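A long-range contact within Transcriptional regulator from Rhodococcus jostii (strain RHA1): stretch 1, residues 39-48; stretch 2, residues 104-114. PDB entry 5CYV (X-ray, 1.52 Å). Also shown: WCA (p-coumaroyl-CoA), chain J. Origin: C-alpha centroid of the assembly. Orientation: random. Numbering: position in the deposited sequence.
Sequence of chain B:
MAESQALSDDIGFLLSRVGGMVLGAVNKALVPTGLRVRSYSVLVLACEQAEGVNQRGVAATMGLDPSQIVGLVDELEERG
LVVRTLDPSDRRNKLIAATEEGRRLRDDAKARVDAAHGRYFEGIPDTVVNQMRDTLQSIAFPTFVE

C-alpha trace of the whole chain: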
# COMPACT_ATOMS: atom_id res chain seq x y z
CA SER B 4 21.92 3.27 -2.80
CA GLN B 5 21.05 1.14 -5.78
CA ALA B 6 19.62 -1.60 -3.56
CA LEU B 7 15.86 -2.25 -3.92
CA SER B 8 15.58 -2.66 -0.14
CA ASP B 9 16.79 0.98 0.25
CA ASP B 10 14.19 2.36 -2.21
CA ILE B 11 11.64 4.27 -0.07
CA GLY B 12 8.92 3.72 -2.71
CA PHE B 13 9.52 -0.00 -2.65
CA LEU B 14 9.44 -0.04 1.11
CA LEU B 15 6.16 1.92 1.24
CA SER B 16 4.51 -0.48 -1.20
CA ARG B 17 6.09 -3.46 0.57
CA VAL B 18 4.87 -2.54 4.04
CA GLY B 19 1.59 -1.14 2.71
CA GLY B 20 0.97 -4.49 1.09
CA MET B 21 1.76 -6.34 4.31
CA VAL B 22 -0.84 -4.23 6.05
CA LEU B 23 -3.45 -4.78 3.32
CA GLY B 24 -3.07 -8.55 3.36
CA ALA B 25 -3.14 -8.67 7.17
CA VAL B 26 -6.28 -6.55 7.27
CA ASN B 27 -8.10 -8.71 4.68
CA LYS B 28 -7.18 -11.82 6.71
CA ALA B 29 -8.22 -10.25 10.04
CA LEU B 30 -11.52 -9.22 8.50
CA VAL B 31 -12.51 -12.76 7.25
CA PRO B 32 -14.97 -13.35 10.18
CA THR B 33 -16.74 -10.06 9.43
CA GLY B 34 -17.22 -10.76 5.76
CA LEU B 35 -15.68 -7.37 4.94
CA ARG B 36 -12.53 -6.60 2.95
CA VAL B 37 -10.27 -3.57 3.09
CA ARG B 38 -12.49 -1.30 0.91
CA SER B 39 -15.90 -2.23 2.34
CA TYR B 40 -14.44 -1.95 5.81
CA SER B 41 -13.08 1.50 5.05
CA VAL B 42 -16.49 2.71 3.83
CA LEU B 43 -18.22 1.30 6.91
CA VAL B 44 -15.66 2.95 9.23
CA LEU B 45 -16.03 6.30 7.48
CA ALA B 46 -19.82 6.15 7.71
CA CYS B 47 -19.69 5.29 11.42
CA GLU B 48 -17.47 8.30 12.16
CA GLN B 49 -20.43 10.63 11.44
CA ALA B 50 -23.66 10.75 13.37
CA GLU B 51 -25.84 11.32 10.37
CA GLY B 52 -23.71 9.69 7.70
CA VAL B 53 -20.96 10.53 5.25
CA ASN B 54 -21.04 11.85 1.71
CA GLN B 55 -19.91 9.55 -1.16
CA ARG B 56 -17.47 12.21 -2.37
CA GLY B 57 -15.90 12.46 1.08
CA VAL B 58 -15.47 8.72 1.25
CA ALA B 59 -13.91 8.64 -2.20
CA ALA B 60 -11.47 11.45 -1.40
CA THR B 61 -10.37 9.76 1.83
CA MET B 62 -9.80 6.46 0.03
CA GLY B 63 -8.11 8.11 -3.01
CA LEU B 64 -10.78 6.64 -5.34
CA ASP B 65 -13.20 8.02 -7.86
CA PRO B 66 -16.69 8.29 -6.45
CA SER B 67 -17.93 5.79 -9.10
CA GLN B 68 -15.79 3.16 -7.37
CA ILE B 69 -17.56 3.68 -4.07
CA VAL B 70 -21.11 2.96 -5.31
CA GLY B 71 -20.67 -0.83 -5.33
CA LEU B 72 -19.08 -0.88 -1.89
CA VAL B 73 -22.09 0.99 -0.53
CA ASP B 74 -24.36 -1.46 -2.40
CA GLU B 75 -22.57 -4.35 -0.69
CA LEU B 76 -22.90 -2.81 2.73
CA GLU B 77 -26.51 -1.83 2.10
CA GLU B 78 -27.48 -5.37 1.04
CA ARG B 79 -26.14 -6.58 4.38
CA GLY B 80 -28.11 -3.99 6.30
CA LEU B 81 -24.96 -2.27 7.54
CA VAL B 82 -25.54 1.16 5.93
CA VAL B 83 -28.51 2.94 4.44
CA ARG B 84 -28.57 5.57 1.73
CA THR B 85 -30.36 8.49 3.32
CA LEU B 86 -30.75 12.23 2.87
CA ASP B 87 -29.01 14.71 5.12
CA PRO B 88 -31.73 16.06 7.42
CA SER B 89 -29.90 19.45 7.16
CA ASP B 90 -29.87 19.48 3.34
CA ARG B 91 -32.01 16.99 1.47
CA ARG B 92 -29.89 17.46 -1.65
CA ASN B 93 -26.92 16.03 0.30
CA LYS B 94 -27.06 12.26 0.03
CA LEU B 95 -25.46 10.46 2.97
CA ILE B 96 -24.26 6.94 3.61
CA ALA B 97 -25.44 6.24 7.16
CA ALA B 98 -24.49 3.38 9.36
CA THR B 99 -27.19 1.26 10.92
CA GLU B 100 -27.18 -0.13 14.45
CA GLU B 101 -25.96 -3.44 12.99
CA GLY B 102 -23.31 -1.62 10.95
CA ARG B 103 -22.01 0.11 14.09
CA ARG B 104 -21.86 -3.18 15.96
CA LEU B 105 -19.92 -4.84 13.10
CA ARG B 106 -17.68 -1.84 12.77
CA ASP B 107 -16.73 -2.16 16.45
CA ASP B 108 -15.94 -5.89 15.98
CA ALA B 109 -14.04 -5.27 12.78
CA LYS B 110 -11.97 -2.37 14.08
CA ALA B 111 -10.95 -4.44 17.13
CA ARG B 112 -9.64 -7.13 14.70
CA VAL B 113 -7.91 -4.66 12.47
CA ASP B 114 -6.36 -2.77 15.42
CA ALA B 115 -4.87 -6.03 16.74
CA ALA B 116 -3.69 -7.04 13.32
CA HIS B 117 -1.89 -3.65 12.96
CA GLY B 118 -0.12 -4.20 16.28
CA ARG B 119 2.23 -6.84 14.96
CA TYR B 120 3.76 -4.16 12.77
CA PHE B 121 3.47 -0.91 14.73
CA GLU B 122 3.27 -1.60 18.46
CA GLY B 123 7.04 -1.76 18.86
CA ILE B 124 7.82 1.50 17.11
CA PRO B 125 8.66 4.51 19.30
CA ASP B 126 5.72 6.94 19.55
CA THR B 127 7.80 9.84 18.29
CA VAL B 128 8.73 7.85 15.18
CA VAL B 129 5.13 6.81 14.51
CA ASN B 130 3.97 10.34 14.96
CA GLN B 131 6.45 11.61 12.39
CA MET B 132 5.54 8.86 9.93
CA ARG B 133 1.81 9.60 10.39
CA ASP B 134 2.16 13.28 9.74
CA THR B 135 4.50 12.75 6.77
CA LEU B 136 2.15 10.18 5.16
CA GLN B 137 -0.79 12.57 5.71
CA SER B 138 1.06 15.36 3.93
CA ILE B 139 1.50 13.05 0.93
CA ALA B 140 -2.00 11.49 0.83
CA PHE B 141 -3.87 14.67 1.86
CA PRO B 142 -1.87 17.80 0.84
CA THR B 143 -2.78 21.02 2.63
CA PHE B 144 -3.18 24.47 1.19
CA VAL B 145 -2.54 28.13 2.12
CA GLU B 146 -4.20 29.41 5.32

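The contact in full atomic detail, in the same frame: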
# COMPACT_ATOMS: atom_id res chain seq x y z
N SER B 39 -14.58 -2.31 1.68
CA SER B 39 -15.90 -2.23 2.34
C SER B 39 -15.76 -1.88 3.80
O SER B 39 -16.58 -1.12 4.34
CB SER B 39 -16.68 -3.53 2.16
OG SER B 39 -15.95 -4.69 2.58
N TYR B 40 -14.72 -2.41 4.47
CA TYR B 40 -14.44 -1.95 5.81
C TYR B 40 -14.18 -0.47 5.90
O TYR B 40 -14.72 0.20 6.80
CB TYR B 40 -13.23 -2.76 6.37
CG TYR B 40 -12.65 -2.24 7.64
CD1 TYR B 40 -13.27 -2.47 8.85
CD2 TYR B 40 -11.43 -1.51 7.63
CE1 TYR B 40 -12.74 -1.99 10.04
CE2 TYR B 40 -10.87 -1.06 8.82
CZ TYR B 40 -11.53 -1.31 10.03
OH TYR B 40 -11.04 -0.80 11.19
N SER B 41 -13.38 0.06 4.99
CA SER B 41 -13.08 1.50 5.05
C SER B 41 -14.36 2.33 4.91
O SER B 41 -14.51 3.32 5.63
CB SER B 41 -12.12 1.89 3.92
OG SER B 41 -10.87 1.18 4.05
N VAL B 42 -15.24 1.95 3.97
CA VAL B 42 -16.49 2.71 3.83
C VAL B 42 -17.35 2.67 5.08
O VAL B 42 -17.83 3.72 5.54
CB VAL B 42 -17.28 2.20 2.63
CG1 VAL B 42 -18.65 2.93 2.51
CG2 VAL B 42 -16.44 2.42 1.37
N LEU B 43 -17.43 1.48 5.67
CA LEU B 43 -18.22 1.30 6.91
C LEU B 43 -17.63 2.18 8.04
O LEU B 43 -18.37 2.88 8.77
CB LEU B 43 -18.27 -0.18 7.27
CG LEU B 43 -19.05 -0.42 8.57
CD1 LEU B 43 -20.50 0.06 8.45
CD2 LEU B 43 -19.05 -1.92 8.89
N VAL B 44 -16.30 2.16 8.20
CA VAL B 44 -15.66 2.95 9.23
C VAL B 44 -15.95 4.43 9.01
O VAL B 44 -16.32 5.18 9.94
CB VAL B 44 -14.19 2.69 9.22
CG1 VAL B 44 -13.43 3.77 10.04
CG2 VAL B 44 -13.95 1.30 9.81
N LEU B 45 -15.85 4.86 7.75
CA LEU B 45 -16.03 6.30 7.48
C LEU B 45 -17.48 6.72 7.69
O LEU B 45 -17.73 7.84 8.17
CB LEU B 45 -15.55 6.65 6.05
CG LEU B 45 -14.03 6.54 5.90
CD1 LEU B 45 -13.66 6.54 4.42
CD2 LEU B 45 -13.29 7.65 6.60
N ALA B 46 -18.42 5.84 7.43
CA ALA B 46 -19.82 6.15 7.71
C ALA B 46 -20.05 6.25 9.22
O ALA B 46 -20.77 7.13 9.67
CB ALA B 46 -20.73 5.10 7.10
N CYS B 47 -19.44 5.31 9.96
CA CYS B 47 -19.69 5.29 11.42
C CYS B 47 -19.13 6.53 12.12
O CYS B 47 -19.58 6.89 13.21
CB CYS B 47 -19.12 4.02 12.03
SG CYS B 47 -20.09 2.54 11.61
N GLU B 48 -18.09 7.14 11.53
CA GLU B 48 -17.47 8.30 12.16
C GLU B 48 -18.41 9.50 12.26
O GLU B 48 -18.11 10.42 13.00
CB GLU B 48 -16.21 8.73 11.42
CG GLU B 48 -15.10 7.72 11.63
CD GLU B 48 -13.84 8.01 10.77
OE1 GLU B 48 -13.81 9.02 10.03
OE2 GLU B 48 -12.88 7.18 10.91
N ARG B 104 -22.33 -2.04 15.15
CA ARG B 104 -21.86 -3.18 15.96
C ARG B 104 -20.76 -3.96 15.20
O ARG B 104 -19.73 -4.35 15.78
CB ARG B 104 -23.04 -4.09 16.31
CG ARG B 104 -22.65 -5.46 16.85
CD ARG B 104 -23.59 -6.60 16.38
NE ARG B 104 -22.99 -7.34 15.26
CZ ARG B 104 -21.90 -8.12 15.34
NH1 ARG B 104 -21.26 -8.30 16.49
NH2 ARG B 104 -21.46 -8.73 14.24
N LEU B 105 -20.92 -4.14 13.89
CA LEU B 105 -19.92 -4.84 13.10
C LEU B 105 -18.66 -4.01 12.99
O LEU B 105 -17.55 -4.54 13.02
CB LEU B 105 -20.48 -5.17 11.71
CG LEU B 105 -19.53 -6.02 10.88
CD1 LEU B 105 -19.36 -7.40 11.51
CD2 LEU B 105 -20.01 -6.13 9.41
N ARG B 106 -18.85 -2.70 12.90
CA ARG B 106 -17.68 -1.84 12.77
C ARG B 106 -16.85 -1.90 14.04
O ARG B 106 -15.62 -1.90 13.99
CB ARG B 106 -18.11 -0.40 12.48
CG ARG B 106 -17.03 0.63 12.78
CD ARG B 106 -17.58 1.78 13.61
NE ARG B 106 -16.54 2.72 14.00
CZ ARG B 106 -15.76 2.58 15.08
NH1 ARG B 106 -15.92 1.53 15.88
NH2 ARG B 106 -14.84 3.49 15.36
N ASP B 107 -17.48 -2.06 15.21
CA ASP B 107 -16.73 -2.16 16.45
C ASP B 107 -15.94 -3.49 16.46
O ASP B 107 -14.79 -3.52 16.90
CB ASP B 107 -17.66 -2.09 17.65
CG ASP B 107 -18.10 -0.69 17.92
OD1 ASP B 107 -17.51 0.25 17.35
OD2 ASP B 107 -19.02 -0.53 18.72
N ASP B 108 -16.59 -4.57 16.05
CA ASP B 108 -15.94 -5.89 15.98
C ASP B 108 -14.77 -5.86 14.99
O ASP B 108 -13.65 -6.29 15.27
CB ASP B 108 -16.97 -6.92 15.58
CG ASP B 108 -16.38 -8.28 15.40
OD1 ASP B 108 -16.26 -9.02 16.43
OD2 ASP B 108 -16.04 -8.60 14.23
N ALA B 109 -15.03 -5.27 13.82
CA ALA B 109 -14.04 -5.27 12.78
C ALA B 109 -12.82 -4.40 13.12
O ALA B 109 -11.68 -4.77 12.81
CB ALA B 109 -14.70 -4.77 11.44
N LYS B 110 -13.08 -3.24 13.76
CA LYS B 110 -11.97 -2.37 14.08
C LYS B 110 -11.11 -3.00 15.19
O LYS B 110 -9.91 -2.81 15.18
CB LYS B 110 -12.45 -1.01 14.54
CG LYS B 110 -11.21 -0.11 14.73
CD LYS B 110 -11.58 1.33 14.65
CE LYS B 110 -10.54 2.19 15.38
NZ LYS B 110 -9.13 1.95 15.02
N ALA B 111 -11.74 -3.74 16.09
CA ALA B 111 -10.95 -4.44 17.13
C ALA B 111 -9.98 -5.44 16.43
O ALA B 111 -8.79 -5.53 16.79
CB ALA B 111 -11.85 -5.14 18.10
N ARG B 112 -10.50 -6.21 15.48
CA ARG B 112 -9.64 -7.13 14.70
C ARG B 112 -8.55 -6.46 13.94
O ARG B 112 -7.38 -6.87 14.01
CB ARG B 112 -10.51 -7.96 13.71
CG ARG B 112 -11.54 -8.83 14.46
CD ARG B 112 -12.49 -9.51 13.42
NE ARG B 112 -13.61 -10.09 14.12
CZ ARG B 112 -13.60 -11.22 14.81
NH1 ARG B 112 -12.50 -12.01 14.83
NH2 ARG B 112 -14.68 -11.59 15.52
N VAL B 113 -8.90 -5.37 13.26
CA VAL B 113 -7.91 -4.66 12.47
C VAL B 113 -6.86 -3.95 13.35
O VAL B 113 -5.67 -4.08 13.08
CB VAL B 113 -8.65 -3.65 11.53
CG1 VAL B 113 -7.67 -2.72 10.92
CG2 VAL B 113 -9.47 -4.43 10.47
N ASP B 114 -7.30 -3.36 14.47
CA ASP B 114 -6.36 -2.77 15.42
C ASP B 114 -5.30 -3.83 15.88
O ASP B 114 -4.09 -3.58 15.95
CB ASP B 114 -7.06 -2.22 16.69
CG ASP B 114 -7.81 -0.87 16.47
OD1 ASP B 114 -7.69 -0.30 15.39
OD2 ASP B 114 -8.52 -0.46 17.43
C4 WCA J . -1.08 2.77 -18.10
C5 WCA J . -0.73 1.49 -18.52
C6 WCA J . -0.41 1.31 -19.92
C8 WCA J . -1.15 1.37 -16.36
N1 WCA J . -0.46 2.38 -20.74
N3 WCA J . -1.10 3.79 -19.00
CAV WCA J . -7.80 0.30 5.22
CAT WCA J . -7.94 0.05 6.55
CBS WCA J . -6.80 -0.38 7.23
OAJ WCA J . -6.91 -0.66 8.62
CAU WCA J . -5.60 -0.52 6.63
CAW WCA J . -5.43 -0.24 5.26
CBT WCA J . -6.55 0.19 4.59
CAR WCA J . -6.32 0.49 3.17
CAQ WCA J . -7.38 1.17 2.42
CBP WCA J . -6.91 1.61 1.05
OAD WCA J . -5.82 1.71 0.62
SBO WCA J . -8.29 2.04 0.07
CBA WCA J . -7.42 2.65 -1.40
CAY WCA J . -7.43 1.55 -2.54
NBH WCA J . -6.37 0.62 -2.38
CBQ WCA J . -6.70 -0.81 -2.32
OAE WCA J . -7.84 -1.25 -2.51
CBB WCA J . -5.57 -1.76 -2.13
CAZ WCA J . -5.20 -2.51 -3.44
NBI WCA J . -4.60 -1.67 -4.49
CBR WCA J . -5.31 -1.06 -5.52
OAF WCA J . -6.54 -1.15 -5.50
CBX WCA J . -4.58 -0.33 -6.64
OAK WCA J . -3.19 -0.76 -6.62
CCD WCA J . -4.67 1.20 -6.48
CAA WCA J . -3.79 1.61 -5.26
CAB WCA J . -6.13 1.69 -6.35
CBD WCA J . -4.03 1.86 -7.75
OBK WCA J . -4.80 1.25 -8.82
PCG WCA J . -4.74 1.89 -10.30
OAP WCA J . -5.04 3.35 -10.16
OAI WCA J . -5.67 1.00 -11.15
OBN WCA J . -3.24 1.84 -10.73
PCF WCA J . -2.37 0.87 -11.59
OAO WCA J . -3.36 -0.18 -12.09
OAH WCA J . -1.06 0.53 -10.89
O5' WCA J . -1.94 1.78 -12.85
C5' WCA J . -1.21 3.00 -12.67
C4' WCA J . -1.50 4.17 -13.57
O4' WCA J . -0.77 3.89 -15.00
C3' WCA J . -2.81 4.34 -13.86
O3' WCA J . -3.06 5.72 -14.31
PCE WCA J . -3.92 6.73 -13.45
OAM WCA J . -3.36 6.78 -12.07
OAN WCA J . -5.35 6.26 -13.40
OAG WCA J . -3.85 8.09 -14.09
C2' WCA J . -3.04 3.42 -15.08
O2' WCA J . -4.18 3.70 -15.76
C1' WCA J . -1.72 3.71 -15.88
N9 WCA J . -1.34 2.63 -16.74
N7 WCA J . -0.79 0.64 -17.42
C2 WCA J . -0.79 3.57 -20.29
N6 WCA J . -0.04 0.01 -20.39

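The closest touch between these two helices joins an apolar carbon to the stem of a charged side chain: Cys-47 CB lies 3.1 Å from Arg-106 CD, tight for two carbons. Arg-106 has one of the two largest shares of this contact, yet it makes no hydrogen bond across it, and no other residue does either. The contact is mostly carbon packing, with the Tyr-40 hydroxyl as its polar member, and the charged ends of Arg-106 and Lys-110 pair within their own helix.

The backbone arrangement is a wide, oblique crossing. The helix through 39-47 and the helix through 104-114 run at 121° to one another, with their axes 9.8 Å apart at closest approach. Val-44 and Arg-106 mark the register, with CA to CA 6.3 Å. Each helix satisfies its own backbone with i to i+4 hydrogen bonds, such as Cys-47 N to Leu-43 O and Lys-110 N to Arg-106 O; no backbone hydrogen bond links the helices, and the packing falls mainly to side chains. The contact is modest, burying 408 Å² over both sides.

On stretch 1 the contacting residues are Tyr-40, Leu-43, Val-44 and Cys-47, the familiar spacing of three and four that gathers side chains on one helical face. Stretch 2 answers with Leu-105, Arg-106, Ala-109, Lys-110 and Val-113.

Tyr-40 does the most from its side. Its CA-to-CB bond points sideways, but with chi1 in the t well the ring reaches the other helix. Val-113 CG2 sits over one ring face, 4.1 Å from the centroid and 22° off the normal, a CH-pi contact that sets a methyl against the aromatic cloud. Ala-109 CB lies 3.7 Å from Tyr-40 CE1, and Tyr-40 OH lies 3.4 Å from Lys-110 CA. The ligand, p-coumaroyl-CoA, borders this same cluster: its CAT lies at the ring edge, 3.9 Å from Tyr-40 CE2, and its OAJ is 3.2 Å from Val-113 CG1.

At the other end, Arg-106 is used chiefly for its hydrocarbon. Its CB meets Leu-43 CD2 at 4.0 Å and its CG meets Val-44 CG2 at 4.3 Å, so successive methylenes lie along the face of stretch 1. The guanidinium continues past Cys-47, whose CB lies near its plane at the edge, and pairs with its own neighbor in a salt bridge, Arg-106 NH1 to Asp-107 OD1 at 2.5 Å. Leu-43 CD2 also touches Leu-105 CD2 at 4.3 Å, an apolar pair beside the arginine stem.

Lys-110 likewise lends carbon to the contact, its CG 3.6 Å from Tyr-40 OH, while its end leads away to a salt bridge between Lys-110 NZ and Asp-114 OD1 at 2.7 Å. What a designer can read here is that long charged side chains can give their methylenes to a helix contact while their charged ends pair along their own helix.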